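Nucleoside hydrolase, putative (Trypanosoma brucei, PDB 3FZ0) belongs to the nucleoside hydrolase family and holds a calcium ion in a site built largely from aspartate side chains. Local coordinates at residues D19-M24 with E244-L249; F91-F96 with F250-A255. The protein carries 2 engineered substitutions. All blocks are in the same frame, centred on the assembly; numbering follows the deposited sequence.

From the N terminus, the chain first runs through strand 6-13 and into helix 17-27, which carries 19-24. Later, the loop between strand 66-68 and helix 101-104 supplies 91-96. Helix 241-249 and helix 251-257 follow each other and supply the two late segments. Contact 1 closes a loop of 219 residues and ties the first helix to helix 241-249. Contact 2 closes one of 153 and ties the loop to the start of helix 251-257. The segments alternate, so the contacts cross rather than nest. Their centres lie about 10 Å apart. They meet where Ala20 and Leu249 touch Phe91 and where Ile21 touches Phe250.

Contact 1. Residues D19-M24 with E244-L249; sequences DAIAIM and EFIEKL. With CA (calcium ion), chain G.
The Phe245 ring is stacked on the ring of Phe96, which belongs to contact 2. Met24 approaches the same Phe245 ring obliquely, with its CE 4.2 Å from Phe245 CD2. Met24 SD lies 5.3 Å from the centroid of the Phe245 ring, a Met-aromatic contact. The Asp19 carboxylate, also flat, grips the calcium ion with both oxygens, OD1 at 2.6 Å and OD2 at 2.5 Å.

The axes of segments 19-24 and 244-249 run nearly antiparallel, at 158°, and approach to 11.4 Å. The gap is bridged by apolar side chains. Ile246 is the central residue. Its CG1 and CD1 meet the Ile21 CD1 methyl from one helix turn and the Met24 thioether from the next. Ile21 and Ile246 cross at about a right angle, and Ile21 CD1 sits 3.9 Å from Ile246 CG1. Met24 crosses Ile246 obliquely. A bend at chi3 (94°) turns Met24 CE so that it touches both Ile246 and Phe245. At the other end, with CG anti to the backbone N (chi1 -177°), Leu249 brings CD2 to 3.7 Å from Ala20 CB.

All six touching residues are buried. Tyr60 and Leu56 of helix 46-60 border Met24, while Leu352 and Ile355 of helix 345-356 border Ile21. The contact therefore belongs to a larger hydrophobic core.

The same helix also carries a calcium ligand: Asp19, near its N-terminal end, binds calcium with Asp14, Leu134 O, Asp283 and three waters. Gly16 N and Thr13 OG1 also hydrogen-bond its carboxylate, which should fix its rotation. Asp14 and Asp19 lie in the N-terminal aspartate-rich motif that contributes to the calcium site of the nucleoside hydrolase fold.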
loop_
_atom_site.group_PDB
_atom_site.type_symbol
_atom_site.label_atom_id
_atom_site.label_comp_id
_atom_site.label_asym_id
_atom_site.label_seq_id
_atom_site.Cartn_x
_atom_site.Cartn_y
_atom_site.Cartn_z
ATOM N N ASP B 19 -20.083 0.005 25.278
ATOM C CA ASP B 19 -21.127 0.844 24.675
ATOM C C ASP B 19 -22.347 1.027 25.601
ATOM O O ASP B 19 -22.923 2.120 25.696
ATOM C CB ASP B 19 -21.595 0.250 23.351
ATOM C CG ASP B 19 -20.473 0.082 22.358
ATOM O OD1 ASP B 19 -19.710 -0.895 22.454
ATOM O OD2 ASP B 19 -20.334 0.928 21.444
ATOM N N ALA B 20 -22.770 -0.047 26.260
ATOM C CA ALA B 20 -23.908 0.034 27.172
ATOM C C ALA B 20 -23.606 0.955 28.349
ATOM O O ALA B 20 -24.436 1.797 28.653
ATOM C CB ALA B 20 -24.347 -1.346 27.651
ATOM N N ILE B 21 -22.445 0.795 29.002
ATOM C CA ILE B 21 -22.029 1.687 30.099
ATOM C C ILE B 21 -21.981 3.150 29.600
ATOM O O ILE B 21 -22.417 4.067 30.299
ATOM C CB ILE B 21 -20.619 1.305 30.691
ATOM C CG1 ILE B 21 -20.632 -0.120 31.263
ATOM C CG2 ILE B 21 -20.146 2.361 31.757
ATOM C CD1 ILE B 21 -21.624 -0.353 32.397
ATOM N N ALA B 22 -21.450 3.358 28.398
ATOM C CA ALA B 22 -21.397 4.720 27.822
ATOM C C ALA B 22 -22.793 5.353 27.631
ATOM O O ALA B 22 -23.011 6.540 27.951
ATOM C CB ALA B 22 -20.627 4.723 26.502
ATOM N N ILE B 23 -23.733 4.562 27.104
ATOM C CA ILE B 23 -25.095 5.061 26.881
ATOM C C ILE B 23 -25.771 5.311 28.235
ATOM O O ILE B 23 -26.483 6.300 28.395
ATOM C CB ILE B 23 -25.921 4.112 25.949
ATOM C CG1 ILE B 23 -25.268 4.059 24.554
ATOM C CG2 ILE B 23 -27.357 4.571 25.846
ATOM C CD1 ILE B 23 -25.599 2.836 23.709
ATOM N N MET B 24 -25.508 4.439 29.198
ATOM C CA MET B 24 -25.973 4.615 30.560
ATOM C C MET B 24 -25.459 5.921 31.145
ATOM O O MET B 24 -26.191 6.646 31.828
ATOM C CB MET B 24 -25.588 3.420 31.443
ATOM C CG MET B 24 -26.312 2.092 31.097
ATOM S SD MET B 24 -25.803 0.684 32.141
ATOM C CE MET B 24 -27.028 0.727 33.423
ATOM N N GLU B 244 -27.658 -4.685 39.069
ATOM C CA GLU B 244 -27.934 -6.064 38.628
ATOM C C GLU B 244 -27.611 -6.243 37.137
ATOM O O GLU B 244 -26.903 -7.177 36.749
ATOM C CB GLU B 244 -29.378 -6.462 38.911
ATOM C CG GLU B 244 -29.765 -7.763 38.249
ATOM C CD GLU B 244 -31.163 -8.189 38.586
ATOM O OE1 GLU B 244 -31.681 -9.041 37.840
ATOM O OE2 GLU B 244 -31.747 -7.690 39.587
ATOM N N PHE B 245 -28.104 -5.306 36.336
ATOM C CA PHE B 245 -27.871 -5.297 34.908
ATOM C C PHE B 245 -26.377 -5.186 34.575
ATOM O O PHE B 245 -25.892 -5.928 33.732
ATOM C CB PHE B 245 -28.700 -4.175 34.240
ATOM C CG PHE B 245 -28.482 -4.044 32.748
ATOM C CD1 PHE B 245 -29.314 -4.691 31.854
ATOM C CD2 PHE B 245 -27.467 -3.237 32.243
ATOM C CE1 PHE B 245 -29.129 -4.549 30.468
ATOM C CE2 PHE B 245 -27.273 -3.090 30.857
ATOM C CZ PHE B 245 -28.095 -3.736 29.978
ATOM N N ILE B 246 -25.663 -4.261 35.225
ATOM C CA ILE B 246 -24.230 -4.117 35.008
ATOM C C ILE B 246 -23.500 -5.397 35.401
ATOM O O ILE B 246 -22.679 -5.877 34.641
ATOM C CB ILE B 246 -23.621 -2.825 35.681
ATOM C CG1 ILE B 246 -24.254 -1.558 35.056
ATOM C CG2 ILE B 246 -22.039 -2.816 35.600
ATOM C CD1 ILE B 246 -23.862 -0.263 35.729
ATOM N N GLU B 247 -23.842 -5.996 36.535
ATOM C CA GLU B 247 -23.213 -7.279 36.905
ATOM C C GLU B 247 -23.394 -8.357 35.830
ATOM O O GLU B 247 -22.446 -9.093 35.531
ATOM C CB GLU B 247 -23.644 -7.805 38.289
ATOM C CG GLU B 247 -22.760 -8.907 38.808
ATOM C CD GLU B 247 -23.235 -9.536 40.124
ATOM O OE1 GLU B 247 -22.441 -10.272 40.724
ATOM O OE2 GLU B 247 -24.389 -9.314 40.573
ATOM N N LYS B 248 -24.589 -8.440 35.252
ATOM C CA LYS B 248 -24.873 -9.448 34.236
ATOM C C LYS B 248 -24.178 -9.137 32.908
ATOM O O LYS B 248 -23.695 -10.035 32.218
ATOM C CB LYS B 248 -26.382 -9.582 34.025
ATOM C CG LYS B 248 -27.131 -10.397 35.087
ATOM C CD LYS B 248 -28.613 -10.302 34.781
ATOM C CE LYS B 248 -29.467 -10.887 35.845
ATOM N NZ LYS B 248 -30.878 -10.725 35.433
ATOM N N LEU B 249 -24.141 -7.852 32.559
ATOM C CA LEU B 249 -23.510 -7.382 31.327
ATOM C C LEU B 249 -22.014 -7.670 31.253
ATOM O O LEU B 249 -21.506 -7.989 30.189
ATOM C CB LEU B 249 -23.726 -5.892 31.207
ATOM C CG LEU B 249 -23.227 -5.194 29.975
ATOM C CD1 LEU B 249 -24.042 -5.577 28.722
ATOM C CD2 LEU B 249 -23.294 -3.716 30.266
HETATM CA CA CA G . -17.988 0.206 20.877
HETATM O O HOH W 1 -15.853 1.048 20.951
HETATM O O HOH W 2 -16.525 -1.113 19.032
HETATM O O HOH W 3 -16.907 -1.507 22.251
#

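Contact 2. Residues F91-F96 with F250-A255; sequences FGDAGF and FQRLEA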
loop_
_atom_site.group_PDB
_atom_site.type_symbol
_atom_site.label_atom_id
_atom_site.label_comp_id
_atom_site.label_asym_id
_atom_site.label_seq_id
_atom_site.Cartn_x
_atom_site.Cartn_y
_atom_site.Cartn_z
ATOM N N PHE B 91 -22.827 -8.882 25.102
ATOM C CA PHE B 91 -23.756 -8.262 26.055
ATOM C C PHE B 91 -23.995 -9.116 27.321
ATOM O O PHE B 91 -25.000 -8.949 28.046
ATOM C CB PHE B 91 -25.090 -7.954 25.348
ATOM C CG PHE B 91 -25.594 -6.538 25.563
ATOM C CD1 PHE B 91 -24.842 -5.433 25.139
ATOM C CD2 PHE B 91 -26.836 -6.313 26.144
ATOM C CE1 PHE B 91 -25.313 -4.136 25.327
ATOM C CE2 PHE B 91 -27.307 -5.017 26.344
ATOM C CZ PHE B 91 -26.546 -3.924 25.934
ATOM N N GLY B 92 -23.066 -10.041 27.565
ATOM C CA GLY B 92 -23.050 -10.873 28.736
ATOM C C GLY B 92 -23.564 -12.281 28.597
ATOM O O GLY B 92 -23.437 -13.030 29.541
ATOM N N ASP B 93 -24.110 -12.668 27.438
ATOM C CA ASP B 93 -24.931 -13.903 27.314
ATOM C C ASP B 93 -25.770 -14.114 28.581
ATOM O O ASP B 93 -25.744 -15.174 29.201
ATOM C CB ASP B 93 -24.083 -15.156 26.956
ATOM C CG ASP B 93 -23.175 -14.938 25.714
ATOM O OD1 ASP B 93 -23.656 -14.400 24.673
ATOM O OD2 ASP B 93 -21.969 -15.305 25.769
ATOM N N ALA B 94 -26.517 -13.086 28.959
ATOM C CA ALA B 94 -27.037 -12.974 30.323
ATOM C C ALA B 94 -28.467 -13.410 30.522
ATOM O O ALA B 94 -28.922 -13.471 31.660
ATOM C CB ALA B 94 -26.869 -11.544 30.835
ATOM N N GLY B 95 -29.168 -13.707 29.429
ATOM C CA GLY B 95 -30.563 -14.102 29.457
ATOM C C GLY B 95 -31.497 -12.954 29.786
ATOM O O GLY B 95 -32.553 -13.173 30.352
ATOM N N PHE B 96 -31.117 -11.726 29.419
ATOM C CA PHE B 96 -32.067 -10.603 29.457
ATOM C C PHE B 96 -33.346 -10.928 28.658
ATOM O O PHE B 96 -33.282 -11.563 27.587
ATOM C CB PHE B 96 -31.457 -9.332 28.897
ATOM C CG PHE B 96 -30.250 -8.857 29.636
ATOM C CD1 PHE B 96 -29.054 -8.611 28.955
ATOM C CD2 PHE B 96 -30.303 -8.635 31.010
ATOM C CE1 PHE B 96 -27.921 -8.160 29.633
ATOM C CE2 PHE B 96 -29.185 -8.179 31.701
ATOM C CZ PHE B 96 -27.981 -7.940 31.015
ATOM N N PHE B 250 -21.332 -7.584 32.398
ATOM C CA PHE B 250 -19.872 -7.685 32.479
ATOM C C PHE B 250 -19.393 -9.072 32.920
ATOM O O PHE B 250 -18.196 -9.292 33.059
ATOM C CB PHE B 250 -19.312 -6.606 33.440
ATOM C CG PHE B 250 -18.929 -5.318 32.764
ATOM C CD1 PHE B 250 -19.847 -4.612 32.003
ATOM C CD2 PHE B 250 -17.624 -4.825 32.887
ATOM C CE1 PHE B 250 -19.494 -3.434 31.369
ATOM C CE2 PHE B 250 -17.235 -3.646 32.241
ATOM C CZ PHE B 250 -18.189 -2.934 31.479
ATOM N N GLN B 251 -20.319 -10.002 33.146
ATOM C CA GLN B 251 -19.954 -11.301 33.756
ATOM C C GLN B 251 -18.940 -12.112 32.940
ATOM O O GLN B 251 -18.041 -12.737 33.508
ATOM C CB GLN B 251 -21.185 -12.150 34.143
ATOM C CG GLN B 251 -22.030 -12.698 32.980
ATOM C CD GLN B 251 -23.299 -13.414 33.445
ATOM O OE1 GLN B 251 -24.418 -12.987 33.163
ATOM N NE2 GLN B 251 -23.123 -14.508 34.170
ATOM N N ARG B 252 -19.061 -12.073 31.611
ATOM C CA ARG B 252 -18.127 -12.802 30.741
ATOM C C ARG B 252 -16.783 -12.090 30.722
ATOM O O ARG B 252 -15.767 -12.699 31.033
ATOM C CB ARG B 252 -18.696 -12.975 29.317
ATOM C CG ARG B 252 -20.132 -13.499 29.273
ATOM C CD ARG B 252 -20.261 -14.865 29.974
ATOM N NE ARG B 252 -21.657 -15.147 30.273
ATOM C CZ ARG B 252 -22.143 -16.340 30.609
ATOM N NH1 ARG B 252 -21.345 -17.397 30.674
ATOM N NH2 ARG B 252 -23.438 -16.483 30.869
ATOM N N LEU B 253 -16.791 -10.798 30.383
ATOM C CA LEU B 253 -15.595 -9.968 30.450
ATOM C C LEU B 253 -14.863 -10.211 31.764
ATOM O O LEU B 253 -13.651 -10.463 31.763
ATOM C CB LEU B 253 -15.928 -8.478 30.335
ATOM C CG LEU B 253 -14.669 -7.605 30.266
ATOM C CD1 LEU B 253 -13.926 -7.908 28.975
ATOM C CD2 LEU B 253 -14.950 -6.103 30.343
ATOM N N GLU B 254 -15.597 -10.151 32.877
ATOM C CA GLU B 254 -15.010 -10.414 34.192
ATOM C C GLU B 254 -14.321 -11.803 34.267
ATOM O O GLU B 254 -13.189 -11.912 34.743
ATOM C CB GLU B 254 -16.042 -10.232 35.314
ATOM C CG GLU B 254 -15.418 -10.131 36.702
ATOM C CD GLU B 254 -16.436 -10.206 37.841
ATOM O OE1 GLU B 254 -16.067 -9.884 38.990
ATOM O OE2 GLU B 254 -17.597 -10.601 37.599
ATOM N N ALA B 255 -14.977 -12.852 33.778
ATOM C CA ALA B 255 -14.371 -14.197 33.832
ATOM C C ALA B 255 -13.174 -14.328 32.899
ATOM O O ALA B 255 -12.252 -15.063 33.170
ATOM C CB ALA B 255 -15.407 -15.286 33.538
#
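In this nucleoside hydrolase fold, an irregular loop, 91-96, is fastened through its backbone carbonyls to an arginine in the first turn of helix 251-257. The tight part is at Gly92, which is buried. Its CA lies 5.7 Å from the CA of Arg252. Gly92 has a positive phi (101°), at which a CB would jam against the preceding carbonyl O. Its O is approached by Gln251 CG and, more closely, by Arg252 CG at 3.3 Å. Backbone hydrogen bonding with Phe86, earlier in the same loop, also holds Gly92.

Arg252 starts with CG beside its backbone N and then bends at chi2 (-59°). With this bend, the guanidinium presents its edge to Gly92 O.

The outer part is looser and partly exposed. Arg252 NH2 reaches Asp93 O at 3.1 Å, in a weak and bent hydrogen bond. The Asp93 carboxylate does not form a salt bridge with Arg252. Its OD2 is 4.5 Å from Arg252 NE and lies well out of the guanidinium plane, so any attraction would be between the charges alone. Asp93 OD1 is instead hydrogen-bonded to Ser88 OG and Asp89 N, within its own loop region. Ala94 CB lies 3.7 Å above one face of the Phe96 ring, offset toward the rim.

The firmest bond is Arg252 NE to Gly92 O, 2.9 Å long and nearly straight at 162°; NE sits above the carbonyl plane, while Gly92 O lies in the guanidinium plane.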